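Local coordinates for tyrosine-protein phosphatase YwqE (Bacillus subtilis, PDB 3QY7), which removes phosphate from phosphotyrosine residues of the proteins YwqD, YwqF and Ssb, using a manganese-dependent metal centre in a TIM-barrel-like fold, at residues A159-S164 with F190-A195; S166-F171 with N202-E207. All blocks are in the same frame, centred on the assembly; numbering follows the deposited sequence. Where two conformers were deposited one is given.

Interaction 1: A159-S164 with F190-A195. With FE (Fe (III) ion), chain C.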
loop_
_atom_site.group_PDB
_atom_site.type_symbol
_atom_site.label_atom_id
_atom_site.label_comp_id
_atom_site.label_asym_id
_atom_site.label_seq_id
_atom_site.Cartn_x
_atom_site.Cartn_y
_atom_site.Cartn_z
ATOM N N ALA A 159 4.168 8.452 6.207
ATOM C CA ALA A 159 2.914 7.733 6.450
ATOM C C ALA A 159 3.164 6.242 6.314
ATOM O O ALA A 159 4.198 5.818 5.800
ATOM C CB ALA A 159 1.855 8.192 5.427
ATOM N N SER A 160 2.206 5.425 6.753
ATOM C CA SER A 160 2.327 3.986 6.498
ATOM C C SER A 160 0.985 3.315 6.196
ATOM O O SER A 160 -0.079 3.833 6.547
ATOM C CB SER A 160 3.076 3.257 7.633
ATOM O OG SER A 160 2.230 2.928 8.713
ATOM N N GLN A 161 1.078 2.160 5.563
ATOM C CA GLN A 161 -0.086 1.417 5.085
ATOM C C GLN A 161 -0.014 -0.016 5.605
ATOM O O GLN A 161 0.942 -0.752 5.325
ATOM C CB GLN A 161 -0.124 1.474 3.548
ATOM C CG GLN A 161 -1.001 0.391 2.897
ATOM C CD GLN A 161 -0.209 -0.828 2.494
ATOM O OE1 GLN A 161 0.858 -0.722 1.895
ATOM N NE2 GLN A 161 -0.761 -2.020 2.772
ATOM N N ILE A 162 -1.042 -0.386 6.362
ATOM C CA ILE A 162 -1.184 -1.723 6.912
ATOM C C ILE A 162 -1.931 -2.608 5.923
ATOM O O ILE A 162 -2.703 -2.119 5.095
ATOM C CB ILE A 162 -1.886 -1.690 8.286
ATOM C CG1 ILE A 162 -1.579 -2.965 9.077
ATOM C CG2 ILE A 162 -3.400 -1.407 8.174
ATOM C CD1 ILE A 162 -1.149 -2.646 10.467
ATOM N N THR A 163 -1.690 -3.908 6.005
ATOM C CA THR A 163 -2.342 -4.867 5.107
ATOM C C THR A 163 -3.659 -5.335 5.706
ATOM O O THR A 163 -3.697 -5.696 6.880
ATOM C CB THR A 163 -1.462 -6.130 4.887
ATOM O OG1 THR A 163 -0.087 -5.744 4.685
ATOM C CG2 THR A 163 -1.938 -6.916 3.685
ATOM N N SER A 164 -4.729 -5.336 4.904
ATOM C CA SER A 164 -6.035 -5.831 5.356
ATOM C C SER A 164 -5.888 -7.223 5.925
ATOM O O SER A 164 -6.382 -7.484 7.012
ATOM C CB SER A 164 -7.077 -5.844 4.235
ATOM O OG SER A 164 -7.363 -4.530 3.755
ATOM N N PHE A 190 -3.361 4.186 6.267
ATOM C CA PHE A 190 -4.135 3.524 5.206
ATOM C C PHE A 190 -4.263 2.033 5.518
ATOM O O PHE A 190 -3.383 1.448 6.168
ATOM C CB PHE A 190 -3.423 3.607 3.841
ATOM C CG PHE A 190 -2.993 4.982 3.435
ATOM C CD1 PHE A 190 -3.886 5.854 2.808
ATOM C CD2 PHE A 190 -1.672 5.386 3.620
ATOM C CE1 PHE A 190 -3.479 7.121 2.403
ATOM C CE2 PHE A 190 -1.250 6.663 3.206
ATOM C CZ PHE A 190 -2.146 7.526 2.597
ATOM N N VAL A 191 -5.338 1.414 5.033
ATOM C CA VAL A 191 -5.450 -0.036 5.020
ATOM C C VAL A 191 -5.614 -0.439 3.555
ATOM O O VAL A 191 -6.390 0.190 2.811
ATOM C CB VAL A 191 -6.669 -0.526 5.837
ATOM C CG1 VAL A 191 -6.627 -2.040 5.974
ATOM C CG2 VAL A 191 -6.734 0.158 7.208
ATOM N N ALA A 192 -4.858 -1.436 3.117
ATOM C CA ALA A 192 -4.915 -1.849 1.725
ATOM C C ALA A 192 -4.683 -3.344 1.591
ATOM O O ALA A 192 -4.109 -3.977 2.484
ATOM C CB ALA A 192 -3.892 -1.047 0.863
ATOM N N SER A 193 -5.114 -3.893 0.459
ATOM C CA SER A 193 -5.103 -5.343 0.258
ATOM C C SER A 193 -3.738 -5.971 0.099
ATOM O O SER A 193 -3.500 -7.062 0.631
ATOM C CB SER A 193 -5.947 -5.738 -0.965
ATOM O OG SER A 193 -5.300 -5.355 -2.182
ATOM N N ASP A 194 -2.875 -5.340 -0.711
ATOM C CA ASP A 194 -1.665 -5.985 -1.157
ATOM C C ASP A 194 -2.045 -7.346 -1.787
ATOM O O ASP A 194 -1.317 -8.336 -1.656
ATOM C CB ASP A 194 -0.717 -6.165 0.036
ATOM C CG ASP A 194 0.709 -6.374 -0.375
ATOM O OD1 ASP A 194 1.023 -6.424 -1.593
ATOM O OD2 ASP A 194 1.540 -6.479 0.553
ATOM N N ALA A 195 -3.196 -7.402 -2.449
ATOM C CA ALA A 195 -3.649 -8.648 -3.069
ATOM C C ALA A 195 -2.717 -9.153 -4.162
ATOM O O ALA A 195 -2.223 -8.375 -4.988
ATOM C CB ALA A 195 -5.079 -8.487 -3.631
HETATM FE FE FE C . 2.940 -5.534 -2.303
HETATM O O HOH W 1 0.614 -4.427 2.469
HETATM O O HOH W 2 1.671 -7.597 3.123
HETATM O O HOH W 3 3.725 -5.744 -0.614
#
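Gln161, Ile162 and Thr163 pair in parallel register with Phe190, Val191 and Ala192, joining two neighbouring strands of the TIM-barrel-like fold of the PHP phosphatases. Ile162 grips the edge of the other strand twice: its N donates to Phe190 O at 3.0 Å, and its O accepts from Ala192 N, nearly along the C=O axis. Ser164 N then reaches Ala192 O at 2.8 Å, standing 41° out of the carbonyl plane, where the first strand gives way to helix 164-168.

On one face, Ile162 and Val191 run alongside each other in the same direction, their CG2 methyls 3.8 Å apart; beta-branched residues suit this strand position, and Leu167 of the following helix packs on both. On the other face, Gln161 crosses Phe190 at about a right angle, CB against CB. Its CG stands anti to the backbone N (chi1 161°) and the chain then bends, laying CG and NE2 over the small Ala192 CB, each at 3.8 Å. The amide is held at both ends: OE1 hydrogen-bonds to His5 ND1, while NE2 donates weakly to Ile162 O and more closely to a water.

That water donates in turn to Thr163 OG1, which has Glu138 as a further partner, and to Asp194 OD2. Gln161 is thus a second-shell residue, placed to fix the rotation of the His5 ring. Asp194, just past the strand end, shares one iron with His5, His7 and Glu80: OD1 binds the metal at 2.2 Å, while OD2 accepts from the iron-bound water at 2.6 Å.

Interaction 2: S166-F171 with N202-E207; sequences SLAGIF and NFHTQE
Ile170 sets its CG2 methyl over the imidazole face of His204, a CH-pi contact in which the carbon lies 3.6 Å from the ring centroid and only 10° off the ring normal. The isoleucine and histidine side chains extend from opposite segments and meet at their ends. Ile170 CG1 lies between the backbone N and the carbonyl carbon (chi1 71°), which leaves CG2 anti to the carbonyl carbon. A branched aliphatic side chain suits this place because the branch offers a methyl to the flat ring.

Ala168 fills the angle between His204 and Glu207. Its CB points toward the other segment and touches Glu207 CB at 3.9 Å and His204 CB at 4.0 Å, a small methyl that lets the backbones come within 5.6 Å, measured between the CA atoms of Ala168 and Glu207. In the conformer given, the Glu207 carboxylate leads away from this meeting and accepts a hydrogen bond from Gln32 NE2. Between the two apolar contacts of the first segment, Gly169 closes helix 164-168 in a Schellman motif; its positive phi, 90°, suits glycine.

No hydrogen bond crosses the contact, which lies near the surface. It brings the C-terminal end of helix 164-168 against the start of helix 205-216, with His204 at the N-cap position, while the adjacent Leu167 packs on Ala208 and Leu212 of that helix and also touches helix 173-184.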
loop_
_atom_site.group_PDB
_atom_site.type_symbol
_atom_site.label_atom_id
_atom_site.label_comp_id
_atom_site.label_asym_id
_atom_site.label_seq_id
_atom_site.Cartn_x
_atom_site.Cartn_y
_atom_site.Cartn_z
ATOM N N SER A 166 -3.451 -8.746 7.357
ATOM C CA SER A 166 -2.798 -8.764 8.671
ATOM C C SER A 166 -3.791 -8.552 9.795
ATOM O O SER A 166 -3.801 -9.305 10.781
ATOM C CB SER A 166 -1.703 -7.694 8.755
ATOM O OG SER A 166 -0.702 -7.943 7.791
ATOM N N LEU A 167 -4.609 -7.514 9.654
ATOM C CA LEU A 167 -5.696 -7.213 10.574
ATOM C C LEU A 167 -6.739 -8.327 10.636
ATOM O O LEU A 167 -7.294 -8.578 11.711
ATOM C CB LEU A 167 -6.372 -5.889 10.198
ATOM C CG LEU A 167 -5.532 -4.628 10.479
ATOM C CD1 LEU A 167 -6.108 -3.421 9.773
ATOM C CD2 LEU A 167 -5.379 -4.365 11.987
ATOM N N ALA A 168 -6.978 -8.987 9.501
ATOM C CA ALA A 168 -8.018 -10.022 9.380
ATOM C C ALA A 168 -7.554 -11.381 9.909
ATOM O O ALA A 168 -8.370 -12.288 10.095
ATOM C CB ALA A 168 -8.489 -10.146 7.931
ATOM N N GLY A 169 -6.251 -11.520 10.140
ATOM C CA GLY A 169 -5.674 -12.752 10.696
ATOM C C GLY A 169 -5.243 -13.821 9.702
ATOM O O GLY A 169 -4.773 -14.893 10.122
ATOM N N ILE A 170 -5.371 -13.553 8.397
ATOM C CA ILE A 170 -5.057 -14.580 7.374
ATOM C C ILE A 170 -3.564 -14.879 7.220
ATOM O O ILE A 170 -3.167 -15.824 6.521
ATOM C CB ILE A 170 -5.703 -14.295 5.988
ATOM C CG1 ILE A 170 -5.020 -13.108 5.297
ATOM C CG2 ILE A 170 -7.234 -14.134 6.120
ATOM C CD1 ILE A 170 -5.471 -12.855 3.867
ATOM N N PHE A 171 -2.739 -14.069 7.869
ATOM C CA PHE A 171 -1.310 -14.312 7.883
ATOM C C PHE A 171 -0.847 -14.694 9.282
ATOM O O PHE A 171 0.345 -14.623 9.604
ATOM C CB PHE A 171 -0.545 -13.115 7.315
ATOM C CG PHE A 171 -0.937 -12.772 5.901
ATOM C CD1 PHE A 171 -0.917 -13.745 4.898
ATOM C CD2 PHE A 171 -1.326 -11.473 5.571
ATOM C CE1 PHE A 171 -1.280 -13.437 3.584
ATOM C CE2 PHE A 171 -1.691 -11.148 4.264
ATOM C CZ PHE A 171 -1.672 -12.133 3.265
ATOM N N ASN A 202 -5.355 -12.622 -0.769
ATOM C CA ASN A 202 -6.458 -11.935 -1.371
ATOM C C ASN A 202 -6.901 -10.676 -0.606
ATOM O O ASN A 202 -6.101 -10.121 0.032
ATOM C CB ASN A 202 -7.578 -12.879 -1.649
ATOM C CG ASN A 202 -8.030 -13.551 -0.449
ATOM O OD1 ASN A 202 -7.714 -13.140 0.628
ATOM N ND2 ASN A 202 -8.810 -14.563 -0.608
ATOM N N PHE A 203 -8.104 -10.185 -0.771
ATOM C CA PHE A 203 -8.401 -8.879 -0.229
ATOM C C PHE A 203 -8.729 -8.752 1.293
ATOM O O PHE A 203 -8.013 -8.087 1.992
ATOM C CB PHE A 203 -9.517 -8.246 -1.064
ATOM C CG PHE A 203 -9.099 -7.882 -2.450
ATOM C CD1 PHE A 203 -9.040 -8.834 -3.424
ATOM C CD2 PHE A 203 -8.731 -6.608 -2.789
ATOM C CE1 PHE A 203 -8.628 -8.540 -4.653
ATOM C CE2 PHE A 203 -8.343 -6.337 -4.009
ATOM C CZ PHE A 203 -8.269 -7.306 -4.954
ATOM N N HIS A 204 -9.761 -9.450 1.763
ATOM C CA HIS A 204 -10.116 -9.428 3.189
ATOM C C HIS A 204 -10.410 -8.021 3.724
ATOM O O HIS A 204 -10.220 -7.704 4.904
ATOM C CB HIS A 204 -9.101 -10.245 4.007
ATOM C CG HIS A 204 -9.392 -11.710 3.948
ATOM N ND1 HIS A 204 -10.235 -12.333 4.843
ATOM C CD2 HIS A 204 -9.063 -12.647 3.032
ATOM C CE1 HIS A 204 -10.364 -13.606 4.515
ATOM N NE2 HIS A 204 -9.650 -13.824 3.425
ATOM N N THR A 205 -10.914 -7.196 2.816
ATOM C CA THR A 205 -11.169 -5.788 3.059
ATOM C C THR A 205 -12.206 -5.550 4.160
ATOM O O THR A 205 -11.946 -4.824 5.125
ATOM C CB THR A 205 -11.644 -5.116 1.751
ATOM O OG1 THR A 205 -10.807 -5.552 0.664
ATOM C CG2 THR A 205 -11.577 -3.616 1.869
ATOM N N GLN A 206 -13.378 -6.160 4.008
ATOM C CA GLN A 206 -14.461 -5.985 4.975
ATOM C C GLN A 206 -14.112 -6.596 6.321
ATOM O O GLN A 206 -14.445 -6.021 7.379
ATOM C CB GLN A 206 -15.766 -6.559 4.420
ATOM C CG GLN A 206 -16.313 -5.760 3.234
ATOM C CD GLN A 206 -16.675 -4.318 3.559
ATOM O OE1 GLN A 206 -17.070 -3.986 4.681
ATOM N NE2 GLN A 206 -16.544 -3.451 2.569
ATOM N N GLU A 207 -13.419 -7.726 6.281
ATOM C CA GLU A 207 -12.987 -8.418 7.486
ATOM C C GLU A 207 -12.097 -7.511 8.344
ATOM O O GLU A 207 -12.323 -7.372 9.553
ATOM C CB GLU A 207 -12.309 -9.730 7.101
ATOM C CG GLU A 207 -13.272 -10.727 6.430
ATOM C CD GLU A 207 -13.362 -10.669 4.892
ATOM O OE1 GLU A 207 -13.217 -9.591 4.247
ATOM O OE2 GLU A 207 -13.620 -11.760 4.320
#

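From the N terminus, the chain runs through strand 159-163 directly into helix 164-168, so the first halves of both interactions follow one another. Helix 173-184 then carries it back to strand 190-192, where interaction 1 closes a parallel beta-alpha-beta crossover. Beyond the metal-binding turn at Asp194, the chain reaches 202-207, and interaction 2 closes a second, overlapping loop. The segments alternate, so the two loops cross rather than nest. Interaction 1 joins strands of the barrel wall; interaction 2 joins the helices that follow them outside it. Phe203 links the two regions, its ring packing on Ser193 and Ala195 and its carbonyl O on Ser164 CB.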